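Local coordinates for protein cellulase (Bacteroides salanitronis, PDB 6WQY) that probably hydrolyses beta-1,4-glucan chains as a broad-specificity endoglucanase, this chain being its glycoside hydrolase family 5 catalytic domain, at residues Y258-W269 with L319-Y330. Residues are numbered along the deposited sequence; the frame is centred on the assembly and turned at random. Where two conformers were deposited one is given.
Sequences YTENADNIYSQW and LSESFRLYYLEY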
loop_
_atom_site.group_PDB
_atom_site.type_symbol
_atom_site.label_atom_id
_atom_site.label_comp_id
_atom_site.label_asym_id
_atom_site.label_seq_id
_atom_site.Cartn_x
_atom_site.Cartn_y
_atom_site.Cartn_z
ATOM N N TYR A 258 -4.836 9.761 16.469
ATOM C CA TYR A 258 -4.476 11.092 15.977
ATOM C C TYR A 258 -4.609 11.182 14.452
ATOM O O TYR A 258 -5.228 12.115 13.917
ATOM C CB TYR A 258 -3.045 11.465 16.415
ATOM C CG TYR A 258 -2.581 12.740 15.736
ATOM C CD1 TYR A 258 -3.183 13.953 16.027
ATOM C CD2 TYR A 258 -1.581 12.725 14.774
ATOM C CE1 TYR A 258 -2.810 15.107 15.376
ATOM C CE2 TYR A 258 -1.188 13.885 14.127
ATOM C CZ TYR A 258 -1.816 15.074 14.426
ATOM O OH TYR A 258 -1.440 16.221 13.766
ATOM N N THR A 259 -4.048 10.218 13.727
ATOM C CA THR A 259 -3.956 10.385 12.282
ATOM C C THR A 259 -5.311 10.293 11.597
ATOM O O THR A 259 -5.505 10.951 10.571
ATOM C CB THR A 259 -2.957 9.397 11.677
ATOM O OG1 THR A 259 -3.365 8.070 12.019
ATOM C CG2 THR A 259 -1.546 9.664 12.170
ATOM N N GLU A 260 -6.250 9.502 12.117
ATOM C CA GLU A 260 -7.587 9.456 11.548
ATOM C C GLU A 260 -8.598 10.278 12.347
ATOM O O GLU A 260 -9.704 10.520 11.857
ATOM C CB GLU A 260 -8.078 8.010 11.399
ATOM C CG GLU A 260 -9.372 7.912 10.607
ATOM C CD GLU A 260 -9.606 6.550 10.000
ATOM O OE1 GLU A 260 -9.340 5.555 10.682
ATOM O OE2 GLU A 260 -10.055 6.480 8.836
ATOM N N ASN A 261 -8.255 10.706 13.555
ATOM C CA ASN A 261 -9.063 11.674 14.305
ATOM C C ASN A 261 -10.469 11.153 14.606
ATOM O O ASN A 261 -11.448 11.896 14.521
ATOM C CB ASN A 261 -9.133 13.019 13.572
ATOM C CG ASN A 261 -9.665 14.141 14.446
ATOM O OD1 ASN A 261 -9.394 14.190 15.644
ATOM N ND2 ASN A 261 -10.430 15.053 13.844
ATOM N N ALA A 262 -10.575 9.879 14.991
ATOM C CA ALA A 262 -11.886 9.242 15.121
ATOM C C ALA A 262 -12.812 10.020 16.053
ATOM O O ALA A 262 -13.909 10.429 15.656
ATOM C CB ALA A 262 -11.728 7.795 15.601
ATOM N N ASP A 263 -12.400 10.215 17.302
ATOM C CA ASP A 263 -13.261 10.842 18.301
ATOM C C ASP A 263 -13.090 12.358 18.372
ATOM O O ASP A 263 -13.605 12.982 19.305
ATOM C CB ASP A 263 -13.037 10.216 19.678
ATOM C CG ASP A 263 -14.282 10.272 20.556
ATOM O OD1 ASP A 263 -15.406 10.313 20.005
ATOM O OD2 ASP A 263 -14.137 10.286 21.796
ATOM N N ASN A 264 -12.391 12.953 17.406
ATOM C CA ASN A 264 -12.231 14.404 17.293
ATOM C C ASN A 264 -11.798 15.040 18.615
ATOM O O ASN A 264 -12.323 16.074 19.035
ATOM C CB ASN A 264 -13.499 15.067 16.743
ATOM C CG ASN A 264 -13.231 16.438 16.155
ATOM O OD1 ASN A 264 -12.176 16.687 15.573
ATOM N ND2 ASN A 264 -14.189 17.347 16.316
ATOM N N ILE A 265 -10.815 14.427 19.265
ATOM C CA ILE A 265 -10.296 14.939 20.521
ATOM C C ILE A 265 -8.784 15.172 20.507
ATOM O O ILE A 265 -8.294 15.947 21.338
ATOM C CB ILE A 265 -10.678 14.036 21.711
ATOM C CG1 ILE A 265 -10.212 12.607 21.428
ATOM C CG2 ILE A 265 -12.180 14.092 21.964
ATOM C CD1 ILE A 265 -10.466 11.637 22.549
ATOM N N TYR A 266 -8.033 14.527 19.621
ATOM C CA TYR A 266 -6.572 14.653 19.606
ATOM C C TYR A 266 -6.194 15.510 18.406
ATOM O O TYR A 266 -6.195 15.034 17.270
ATOM C CB TYR A 266 -5.915 13.285 19.509
ATOM C CG TYR A 266 -6.306 12.339 20.612
ATOM C CD1 TYR A 266 -6.243 12.722 21.942
ATOM C CD2 TYR A 266 -6.741 11.056 20.318
ATOM C CE1 TYR A 266 -6.601 11.850 22.953
ATOM C CE2 TYR A 266 -7.102 10.177 21.319
ATOM C CZ TYR A 266 -7.030 10.580 22.634
ATOM O OH TYR A 266 -7.388 9.701 23.630
ATOM N N SER A 267 -5.837 16.766 18.669
ATOM C CA SER A 267 -5.551 17.728 17.617
ATOM C C SER A 267 -4.077 18.093 17.510
ATOM O O SER A 267 -3.714 18.859 16.612
ATOM C CB SER A 267 -6.371 19.005 17.837
ATOM O OG SER A 267 -6.084 19.576 19.108
ATOM N N GLN A 268 -3.223 17.577 18.390
ATOM C CA GLN A 268 -1.796 17.898 18.388
ATOM C C GLN A 268 -0.977 16.620 18.520
ATOM O O GLN A 268 -1.492 15.564 18.903
ATOM C CB GLN A 268 -1.455 18.898 19.504
ATOM C CG GLN A 268 -2.336 20.131 19.444
ATOM C CD GLN A 268 -1.895 21.254 20.373
ATOM O OE1 GLN A 268 -0.972 21.100 21.182
ATOM N NE2 GLN A 268 -2.564 22.386 20.261
ATOM N N TRP A 269 0.306 16.718 18.167
ATOM C CA TRP A 269 1.188 15.565 18.102
ATOM C C TRP A 269 2.627 16.001 18.328
ATOM O O TRP A 269 3.021 17.104 17.947
ATOM C CB TRP A 269 1.087 14.887 16.720
ATOM C CG TRP A 269 1.914 13.664 16.585
ATOM C CD1 TRP A 269 1.552 12.402 16.960
ATOM C CD2 TRP A 269 3.242 13.562 16.038
ATOM N NE1 TRP A 269 2.577 11.527 16.694
ATOM C CE2 TRP A 269 3.625 12.208 16.138
ATOM C CE3 TRP A 269 4.138 14.474 15.468
ATOM C CZ2 TRP A 269 4.857 11.742 15.681
ATOM C CZ3 TRP A 269 5.358 14.005 15.024
ATOM C CH2 TRP A 269 5.702 12.651 15.126
ATOM N N LEU A 319 -3.923 26.191 13.999
ATOM C CA LEU A 319 -2.940 25.661 14.936
ATOM C C LEU A 319 -2.847 24.150 14.821
ATOM O O LEU A 319 -1.749 23.585 14.748
ATOM C CB LEU A 319 -3.325 26.066 16.356
ATOM C CG LEU A 319 -2.434 25.495 17.452
ATOM C CD1 LEU A 319 -0.984 25.918 17.263
ATOM C CD2 LEU A 319 -2.950 25.946 18.806
ATOM N N SER A 320 -3.994 23.475 14.807
ATOM C CA SER A 320 -3.989 22.022 14.678
ATOM C C SER A 320 -3.343 21.577 13.368
ATOM O O SER A 320 -2.602 20.583 13.340
ATOM C CB SER A 320 -5.419 21.494 14.774
ATOM O OG SER A 320 -6.017 21.876 16.004
ATOM N N GLU A 321 -3.610 22.295 12.267
ATOM C CA GLU A 321 -3.061 21.878 10.977
ATOM C C GLU A 321 -1.535 21.929 10.981
ATOM O O GLU A 321 -0.883 21.121 10.312
ATOM C CB GLU A 321 -3.665 22.720 9.855
ATOM C CG GLU A 321 -3.327 22.237 8.444
ATOM C CD GLU A 321 -3.971 20.908 8.058
ATOM O OE1 GLU A 321 -4.473 20.164 8.934
ATOM O OE2 GLU A 321 -3.947 20.576 6.844
ATOM N N SER A 322 -0.946 22.872 11.721
ATOM C CA SER A 322 0.506 22.917 11.831
ATOM C C SER A 322 1.055 21.578 12.306
ATOM O O SER A 322 2.060 21.086 11.786
ATOM C CB SER A 322 0.922 24.017 12.809
ATOM O OG SER A 322 0.309 25.250 12.488
ATOM N N PHE A 323 0.406 20.978 13.306
ATOM C CA PHE A 323 0.852 19.695 13.828
ATOM C C PHE A 323 0.719 18.584 12.799
ATOM O O PHE A 323 1.557 17.676 12.762
ATOM C CB PHE A 323 0.068 19.353 15.094
ATOM C CG PHE A 323 0.454 20.180 16.282
ATOM C CD1 PHE A 323 1.518 19.802 17.090
ATOM C CD2 PHE A 323 -0.232 21.337 16.580
ATOM C CE1 PHE A 323 1.877 20.551 18.177
ATOM C CE2 PHE A 323 0.129 22.099 17.673
ATOM C CZ PHE A 323 1.187 21.698 18.468
ATOM N N ARG A 324 -0.339 18.620 11.980
ATOM C CA ARG A 324 -0.504 17.621 10.931
ATOM C C ARG A 324 0.639 17.690 9.924
ATOM O O ARG A 324 1.190 16.662 9.509
ATOM C CB ARG A 324 -1.835 17.830 10.209
ATOM C CG ARG A 324 -2.035 16.872 9.053
ATOM C CD ARG A 324 -2.798 17.483 7.917
ATOM N NE ARG A 324 -3.134 16.506 6.889
ATOM C CZ ARG A 324 -3.763 16.813 5.758
ATOM N NH1 ARG A 324 -4.098 18.062 5.492
ATOM N NH2 ARG A 324 -4.047 15.854 4.890
ATOM N N LEU A 325 1.001 18.902 9.498
ATOM C CA LEU A 325 2.093 19.041 8.542
ATOM C C LEU A 325 3.406 18.600 9.160
ATOM O O LEU A 325 4.226 17.962 8.499
ATOM C CB LEU A 325 2.173 20.463 7.998
ATOM C CG LEU A 325 1.184 20.743 6.875
ATOM C CD1 LEU A 325 -0.258 20.752 7.340
ATOM C CD2 LEU A 325 1.521 22.054 6.177
ATOM N N TYR A 326 3.628 18.939 10.436
ATOM C CA TYR A 326 4.817 18.460 11.135
ATOM C C TYR A 326 4.855 16.934 11.174
ATOM O O TYR A 326 5.884 16.331 10.858
ATOM C CB TYR A 326 4.891 19.072 12.541
ATOM C CG TYR A 326 5.949 18.428 13.408
ATOM C CD1 TYR A 326 7.278 18.383 13.007
ATOM C CD2 TYR A 326 5.616 17.840 14.616
ATOM C CE1 TYR A 326 8.239 17.774 13.781
ATOM C CE2 TYR A 326 6.567 17.220 15.399
ATOM C CZ TYR A 326 7.882 17.191 14.974
ATOM O OH TYR A 326 8.856 16.585 15.741
ATOM N N TYR A 327 3.747 16.303 11.558
ATOM C CA TYR A 327 3.679 14.846 11.574
ATOM C C TYR A 327 4.049 14.261 10.215
ATOM O O TYR A 327 4.883 13.349 10.118
ATOM C CB TYR A 327 2.262 14.397 11.985
ATOM C CG TYR A 327 2.073 12.899 11.902
ATOM C CD1 TYR A 327 2.395 12.080 12.978
ATOM C CD2 TYR A 327 1.608 12.302 10.746
ATOM C CE1 TYR A 327 2.255 10.705 12.903
ATOM C CE2 TYR A 327 1.461 10.927 10.666
ATOM C CZ TYR A 327 1.787 10.140 11.734
ATOM O OH TYR A 327 1.642 8.770 11.608
ATOM N N LEU A 328 3.426 14.754 9.141
ATOM C CA LEU A 328 3.678 14.190 7.821
ATOM C C LEU A 328 5.108 14.420 7.381
ATOM O O LEU A 328 5.733 13.528 6.794
ATOM C CB LEU A 328 2.684 14.771 6.816
ATOM C CG LEU A 328 1.234 14.317 7.000
ATOM C CD1 LEU A 328 0.328 15.088 6.075
ATOM C CD2 LEU A 328 1.087 12.823 6.732
ATOM N N GLU A 329 5.648 15.607 7.656
ATOM C CA GLU A 329 7.040 15.886 7.320
ATOM C C GLU A 329 7.967 14.975 8.113
ATOM O O GLU A 329 8.921 14.405 7.560
ATOM C CB GLU A 329 7.357 17.367 7.574
ATOM C CG GLU A 329 8.641 17.847 6.917
ATOM C CD GLU A 329 8.874 19.351 7.019
ATOM O OE1 GLU A 329 8.069 20.107 7.587
ATOM O OE2 GLU A 329 9.958 19.791 6.550
ATOM N N TYR A 330 7.685 14.799 9.405
ATOM C CA TYR A 330 8.530 13.961 10.247
ATOM C C TYR A 330 8.517 12.510 9.779
ATOM O O TYR A 330 9.572 11.851 9.706
ATOM C CB TYR A 330 8.073 14.045 11.706
ATOM C CG TYR A 330 9.090 13.456 12.639
ATOM C CD1 TYR A 330 9.085 12.111 12.954
ATOM C CD2 TYR A 330 10.090 14.243 13.172
ATOM C CE1 TYR A 330 10.041 11.572 13.785
ATOM C CE2 TYR A 330 11.051 13.712 14.003
ATOM C CZ TYR A 330 11.024 12.376 14.301
ATOM O OH TYR A 330 11.978 11.825 15.122
HETATM O O HOH W 1 -3.446 18.087 13.961
HETATM O O HOH W 2 -5.023 22.084 18.575
#
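Ser267 lies against Ser320 and Gln268 against Phe323, with CA atoms 5.4 and 5.6 Å apart. Segment 258-269 starts in helix 256-259 and runs on as loop. Segment 319-330 belongs to helix 318-337, which links barrel strands 305-310 and 342-346. No direct hydrogen bond joins the two. One water accepts from Tyr258 OH and donates to Ser267 O and Ser320 O. A second water bridges Ser267 OG, Gln268 NE2 and Ser320 OG.

Gln268 lies over one face of the Phe323 ring. Its CB sits 3.7 Å from the ring centroid in a CH-pi contact, and its amide stacks 14° from the ring plane. Asp274 N holds the amide oxygen. Trp269 O meets the same ring at its edge, 3.2 Å from Phe323 CD1.

Trp269 turns its indole along the helix, with CG anti to the backbone N (chi1 -178°). Tyr327 CD1 points onto one indole face, 3.4 Å from Trp269 CE2, in a T-shaped pair with planes at 87°. Tyr326 CE2 reaches Trp269 CZ3 at the indole edge, at 3.5 Å. Tyr258 in turn directs its edge at the Tyr327 face. Gly282 O takes the indole N-H, and Asp254 O binds Tyr327 OH. A leucine in place of Trp269 would probably leave Tyr327 without its aromatic face and Gly282 O without this donor.

In this (beta/alpha)8 (TIM) barrel the connection after strand 246-251 is thus joined to helix 318-337 by an aromatic cluster. Trp269 O is buried with no hydrogen-bond partner in the model, so direct contact rests on rings and the polar link on two waters.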